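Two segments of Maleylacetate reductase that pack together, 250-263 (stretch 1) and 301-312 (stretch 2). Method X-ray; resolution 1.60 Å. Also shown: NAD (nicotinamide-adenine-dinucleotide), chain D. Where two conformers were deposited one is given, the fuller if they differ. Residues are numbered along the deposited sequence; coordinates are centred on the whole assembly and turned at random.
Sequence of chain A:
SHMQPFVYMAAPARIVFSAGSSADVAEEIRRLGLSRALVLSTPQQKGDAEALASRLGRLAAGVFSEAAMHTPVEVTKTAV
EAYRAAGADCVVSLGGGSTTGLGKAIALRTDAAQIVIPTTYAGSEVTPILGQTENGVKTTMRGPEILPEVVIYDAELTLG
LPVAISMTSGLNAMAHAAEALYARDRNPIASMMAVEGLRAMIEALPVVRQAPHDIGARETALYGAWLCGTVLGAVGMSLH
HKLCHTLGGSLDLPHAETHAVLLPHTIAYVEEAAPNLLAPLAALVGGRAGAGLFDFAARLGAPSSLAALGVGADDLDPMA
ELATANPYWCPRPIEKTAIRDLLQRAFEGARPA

Stretch 1, residues 250-263: SLDLPHAETHAVLL
Stretch 2, residues 301-312: GAPSSLAALGVG

The two stretches meet in an almost wholly apolar contact, with no direct hydrogen bond between them and two bridging waters supplying the polar links, and 569 Å² of surface is buried in total. Stretch 1 finishes one helix at Leu251, turns through Asp252 (phi/psi 62/40) and the extended Leu253 (-78/151), and starts a second helix at His255 after Pro254 (-59/133) in the N-cap position. Thr258, chi1 m, ties down this start, its N and OG1 both donating to Pro254 O at 3.1 and 2.7 Å.

Stretch 2 is mostly irregular. Gly301 (71/25) closes a preceding helix in a Schellman motif, Ala302 and Pro303 are extended, and Leu306 to Ala308 take helical angles. Leu306 O accepts from Leu309 N at 2.9 Å and Val311 N at 3.2 Å, while Ser305 OG accepts from Ala308 N at 3.0 Å. Gly310 (91/8) turns the chain where a CB would jam against the preceding carbonyl. The stretches run in opposite senses: the CA atoms of Leu251 and Val311 lie 7.5 Å apart, those of Leu253 and Leu309 6.5 Å, and those of Val261 and Ser304 4.8 Å.

Val261 (chi1 t) and Leu309 (m, t) contribute most. Val261 points toward stretch 2 and spreads its methyls over the bend: CG2 lies 3.5 Å from Pro303 O, while CG1 lies 3.6 Å from Leu306 N and 3.7 Å from Leu306 CD2. Leu306 (m, t) leaves its backbone sideways, but its end comes nearer, bringing CD1 within 4.3 Å of Leu262 CD2. Leu309 reaches the first turn of the second helix, its CD1 3.7 Å from Glu257 O and 3.9 Å from Val261 CG2, and its CD2 3.8 Å from Glu257 CB. Glu257 thus offers its aliphatic part, with CG also 4.0 Å from Pro303 CG, while its carboxylate leads away.

Before the second helix, Leu253 (m, t) sets CD2 3.5 Å from Leu309 O and CD1 3.7 Å from Val311 CG2. Val311 (chi1 t) also meets Leu251 (m, t), CG2 to CD1 at 3.9 Å.

The waters join carbonyls that cannot bond each other, since both are acceptors. Water 1 donates to Ala260 O and Pro303 O, each at 2.7 Å; water 2 donates to Val261 O at 2.7 Å and Ser304 O at 2.8 Å. His255 (chi1 t) is out of reach of stretch 2, and its ring CE1 comes 3.5 Å from NAD C2D, which sits over one face.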

# COMPACT_ATOMS: atom_id res chain seq x y z
N SER A 250 6.88 4.81 -14.34
CA SER A 250 6.03 5.21 -15.47
C SER A 250 4.60 4.74 -15.29
O SER A 250 3.66 5.37 -15.82
CB SER A 250 6.55 4.62 -16.77
OG SER A 250 7.77 5.21 -17.12
N LEU A 251 4.43 3.62 -14.60
CA LEU A 251 3.09 3.03 -14.41
C LEU A 251 2.59 3.04 -12.96
O LEU A 251 1.49 2.53 -12.71
CB LEU A 251 3.04 1.59 -14.96
CG LEU A 251 3.43 1.41 -16.43
CD1 LEU A 251 3.35 -0.05 -16.89
CD2 LEU A 251 2.52 2.28 -17.34
N ASP A 252 3.41 3.52 -12.03
CA ASP A 252 2.99 3.58 -10.63
C ASP A 252 2.70 2.21 -10.02
O ASP A 252 1.76 2.05 -9.24
CB ASP A 252 1.80 4.53 -10.51
CG ASP A 252 2.07 5.84 -11.20
OD1 ASP A 252 2.95 6.57 -10.72
OD2 ASP A 252 1.45 6.12 -12.26
N LEU A 253 3.52 1.22 -10.37
CA LEU A 253 3.31 -0.14 -9.88
C LEU A 253 3.78 -0.30 -8.44
O LEU A 253 4.69 0.38 -8.03
CB LEU A 253 4.08 -1.13 -10.76
CG LEU A 253 3.74 -1.14 -12.25
CD1 LEU A 253 4.39 -2.36 -12.88
CD2 LEU A 253 2.23 -1.22 -12.46
N PRO A 254 3.15 -1.21 -7.69
CA PRO A 254 3.61 -1.50 -6.34
C PRO A 254 5.08 -1.97 -6.39
O PRO A 254 5.41 -2.84 -7.19
CB PRO A 254 2.70 -2.65 -5.90
CG PRO A 254 1.47 -2.51 -6.71
CD PRO A 254 1.96 -2.00 -8.05
N HIS A 255 5.91 -1.42 -5.53
CA HIS A 255 7.38 -1.60 -5.63
C HIS A 255 7.85 -3.07 -5.47
O HIS A 255 8.43 -3.66 -6.42
CB HIS A 255 8.07 -0.75 -4.57
CG HIS A 255 9.52 -1.05 -4.45
ND1 HIS A 255 10.44 -0.52 -5.32
CD2 HIS A 255 10.20 -1.84 -3.59
CE1 HIS A 255 11.65 -0.97 -4.99
NE2 HIS A 255 11.53 -1.75 -3.93
N ALA A 256 7.60 -3.65 -4.30
CA ALA A 256 8.14 -4.99 -4.04
C ALA A 256 7.55 -6.01 -5.01
O ALA A 256 8.23 -6.92 -5.49
CB ALA A 256 7.87 -5.41 -2.58
N GLU A 257 6.27 -5.83 -5.35
CA GLU A 257 5.61 -6.76 -6.27
C GLU A 257 6.20 -6.72 -7.67
O GLU A 257 6.25 -7.75 -8.33
CB GLU A 257 4.14 -6.36 -6.40
CG GLU A 257 3.28 -6.75 -5.19
CD GLU A 257 3.30 -5.73 -4.04
OE1 GLU A 257 4.14 -4.79 -3.98
OE2 GLU A 257 2.39 -5.86 -3.18
N THR A 258 6.61 -5.53 -8.10
CA THR A 258 7.27 -5.38 -9.43
C THR A 258 8.57 -6.19 -9.48
O THR A 258 8.82 -6.94 -10.42
CB THR A 258 7.54 -3.91 -9.73
OG1 THR A 258 6.28 -3.22 -9.76
CG2 THR A 258 8.18 -3.76 -11.12
N HIS A 259 9.34 -6.10 -8.39
CA HIS A 259 10.57 -6.93 -8.28
C HIS A 259 10.26 -8.40 -8.28
O HIS A 259 10.89 -9.15 -8.98
CB HIS A 259 11.30 -6.60 -6.99
CG HIS A 259 12.11 -5.37 -7.10
ND1 HIS A 259 13.45 -5.39 -7.42
CD2 HIS A 259 11.76 -4.07 -6.96
CE1 HIS A 259 13.89 -4.14 -7.49
NE2 HIS A 259 12.88 -3.32 -7.21
N ALA A 260 9.22 -8.82 -7.56
CA ALA A 260 8.91 -10.23 -7.51
C ALA A 260 8.49 -10.77 -8.86
O ALA A 260 8.90 -11.85 -9.26
CB ALA A 260 7.76 -10.47 -6.48
N VAL A 261 7.66 -10.00 -9.57
CA VAL A 261 7.21 -10.44 -10.89
C VAL A 261 8.33 -10.53 -11.93
O VAL A 261 8.42 -11.51 -12.69
CB VAL A 261 6.07 -9.56 -11.39
CG1 VAL A 261 5.70 -9.94 -12.85
CG2 VAL A 261 4.85 -9.78 -10.51
N LEU A 262 9.17 -9.49 -11.95
CA LEU A 262 10.20 -9.39 -13.01
C LEU A 262 11.39 -10.31 -12.76
O LEU A 262 12.02 -10.71 -13.73
CB LEU A 262 10.68 -7.93 -13.18
CG LEU A 262 9.65 -7.03 -13.91
CD1 LEU A 262 10.19 -5.61 -13.91
CD2 LEU A 262 9.40 -7.51 -15.29
N LEU A 263 11.73 -10.54 -11.49
CA LEU A 263 13.07 -11.16 -11.16
C LEU A 263 13.37 -12.46 -11.96
O LEU A 263 14.47 -12.60 -12.50
CB LEU A 263 13.24 -11.34 -9.66
CG LEU A 263 14.68 -11.78 -9.29
CD1 LEU A 263 15.76 -10.77 -9.69
CD2 LEU A 263 14.66 -12.09 -7.81
N GLY A 301 3.85 -18.12 -3.05
CA GLY A 301 2.59 -17.50 -3.45
C GLY A 301 2.68 -16.04 -3.89
O GLY A 301 1.72 -15.28 -3.79
N ALA A 302 3.85 -15.62 -4.36
CA ALA A 302 4.02 -14.25 -4.79
C ALA A 302 3.34 -14.03 -6.15
O ALA A 302 3.14 -14.98 -6.94
CB ALA A 302 5.54 -13.95 -4.94
N PRO A 303 2.96 -12.79 -6.44
CA PRO A 303 2.43 -12.52 -7.78
C PRO A 303 3.43 -12.86 -8.87
O PRO A 303 4.64 -12.73 -8.66
CB PRO A 303 2.16 -11.01 -7.76
CG PRO A 303 3.08 -10.45 -6.69
CD PRO A 303 3.15 -11.57 -5.65
N SER A 304 2.94 -13.29 -10.02
CA SER A 304 3.82 -13.78 -11.07
C SER A 304 3.58 -13.11 -12.40
O SER A 304 4.32 -13.37 -13.33
CB SER A 304 3.65 -15.29 -11.21
OG SER A 304 2.28 -15.56 -11.54
N SER A 305 2.59 -12.24 -12.52
CA SER A 305 2.39 -11.57 -13.83
C SER A 305 2.25 -10.07 -13.70
O SER A 305 1.75 -9.53 -12.70
CB SER A 305 1.15 -12.13 -14.57
OG SER A 305 -0.01 -11.51 -14.08
N LEU A 306 2.71 -9.37 -14.73
CA LEU A 306 2.57 -7.93 -14.74
C LEU A 306 1.08 -7.57 -14.90
O LEU A 306 0.67 -6.49 -14.43
CB LEU A 306 3.36 -7.23 -15.87
CG LEU A 306 4.89 -7.34 -15.70
CD1 LEU A 306 5.55 -6.69 -16.97
CD2 LEU A 306 5.30 -6.56 -14.41
N ALA A 307 0.32 -8.44 -15.55
CA ALA A 307 -1.14 -8.18 -15.69
C ALA A 307 -1.79 -8.06 -14.32
O ALA A 307 -2.66 -7.19 -14.13
CB ALA A 307 -1.84 -9.24 -16.54
N ALA A 308 -1.31 -8.86 -13.37
CA ALA A 308 -1.91 -8.82 -12.02
C ALA A 308 -1.58 -7.51 -11.33
O ALA A 308 -2.25 -7.13 -10.36
CB ALA A 308 -1.45 -9.99 -11.18
N LEU A 309 -0.54 -6.82 -11.79
CA LEU A 309 -0.14 -5.51 -11.23
C LEU A 309 -0.81 -4.34 -11.92
O LEU A 309 -0.53 -3.20 -11.60
CB LEU A 309 1.41 -5.32 -11.18
CG LEU A 309 2.16 -6.48 -10.52
CD1 LEU A 309 3.66 -6.07 -10.41
CD2 LEU A 309 1.57 -6.86 -9.14
N GLY A 310 -1.70 -4.65 -12.85
CA GLY A 310 -2.48 -3.61 -13.58
C GLY A 310 -1.81 -3.14 -14.85
O GLY A 310 -2.27 -2.19 -15.47
N VAL A 311 -0.71 -3.78 -15.28
CA VAL A 311 -0.11 -3.42 -16.56
C VAL A 311 -1.03 -3.94 -17.69
O VAL A 311 -1.47 -5.09 -17.66
CB VAL A 311 1.31 -4.04 -16.69
CG1 VAL A 311 1.97 -3.69 -18.06
CG2 VAL A 311 2.18 -3.55 -15.53
N GLY A 312 -1.25 -3.09 -18.69
CA GLY A 312 -2.02 -3.52 -19.87
C GLY A 312 -1.13 -3.95 -21.01
O GLY A 312 0.03 -3.50 -21.10
PA NAD D . 7.32 0.38 2.46
O1A NAD D . 8.38 0.98 3.31
O2A NAD D . 6.71 1.22 1.40
O5B NAD D . 6.26 -0.33 3.42
C5B NAD D . 5.00 -0.74 2.87
C4B NAD D . 3.98 -0.73 4.00
O4B NAD D . 4.30 -1.78 4.92
C3B NAD D . 3.99 0.60 4.77
O3B NAD D . 2.65 1.06 5.06
C2B NAD D . 4.72 0.22 6.04
O2B NAD D . 4.35 1.01 7.15
C1B NAD D . 4.32 -1.25 6.24
N9A NAD D . 5.29 -2.02 7.05
C8A NAD D . 6.65 -2.10 6.87
N7A NAD D . 7.18 -2.91 7.82
C5A NAD D . 6.17 -3.35 8.63
C6A NAD D . 6.15 -4.18 9.75
N6A NAD D . 7.18 -4.99 10.11
N1A NAD D . 4.91 -4.40 10.34
C2A NAD D . 3.76 -3.84 9.83
N3A NAD D . 3.77 -3.03 8.72
C4A NAD D . 4.98 -2.79 8.14
O3 NAD D . 7.89 -0.90 1.63
PN NAD D . 9.41 -1.31 1.23
O1N NAD D . 9.24 -2.32 0.14
O2N NAD D . 10.07 -1.67 2.48
O5D NAD D . 10.07 0.00 0.60
C5D NAD D . 9.78 0.44 -0.73
C4D NAD D . 10.41 1.82 -0.89
O4D NAD D . 11.79 1.72 -0.56
C3D NAD D . 10.35 2.25 -2.35
O3D NAD D . 10.22 3.68 -2.38
C2D NAD D . 11.70 1.82 -2.88
O2D NAD D . 12.14 2.53 -4.05
C1D NAD D . 12.58 2.09 -1.68
N1N NAD D . 13.82 1.32 -1.67
C2N NAD D . 14.98 2.03 -1.67
C3N NAD D . 16.18 1.34 -1.67
C7N NAD D . 17.37 2.21 -1.63
O7N NAD D . 18.53 1.55 -1.54
N7N NAD D . 17.27 3.56 -1.70
C4N NAD D . 16.25 -0.09 -1.62
C5N NAD D . 15.05 -0.80 -1.62
C6N NAD D . 13.84 -0.08 -1.66
O HOH W 1 7.12 -13.88 -8.76
O HOH W 2 7.08 -13.87 -13.10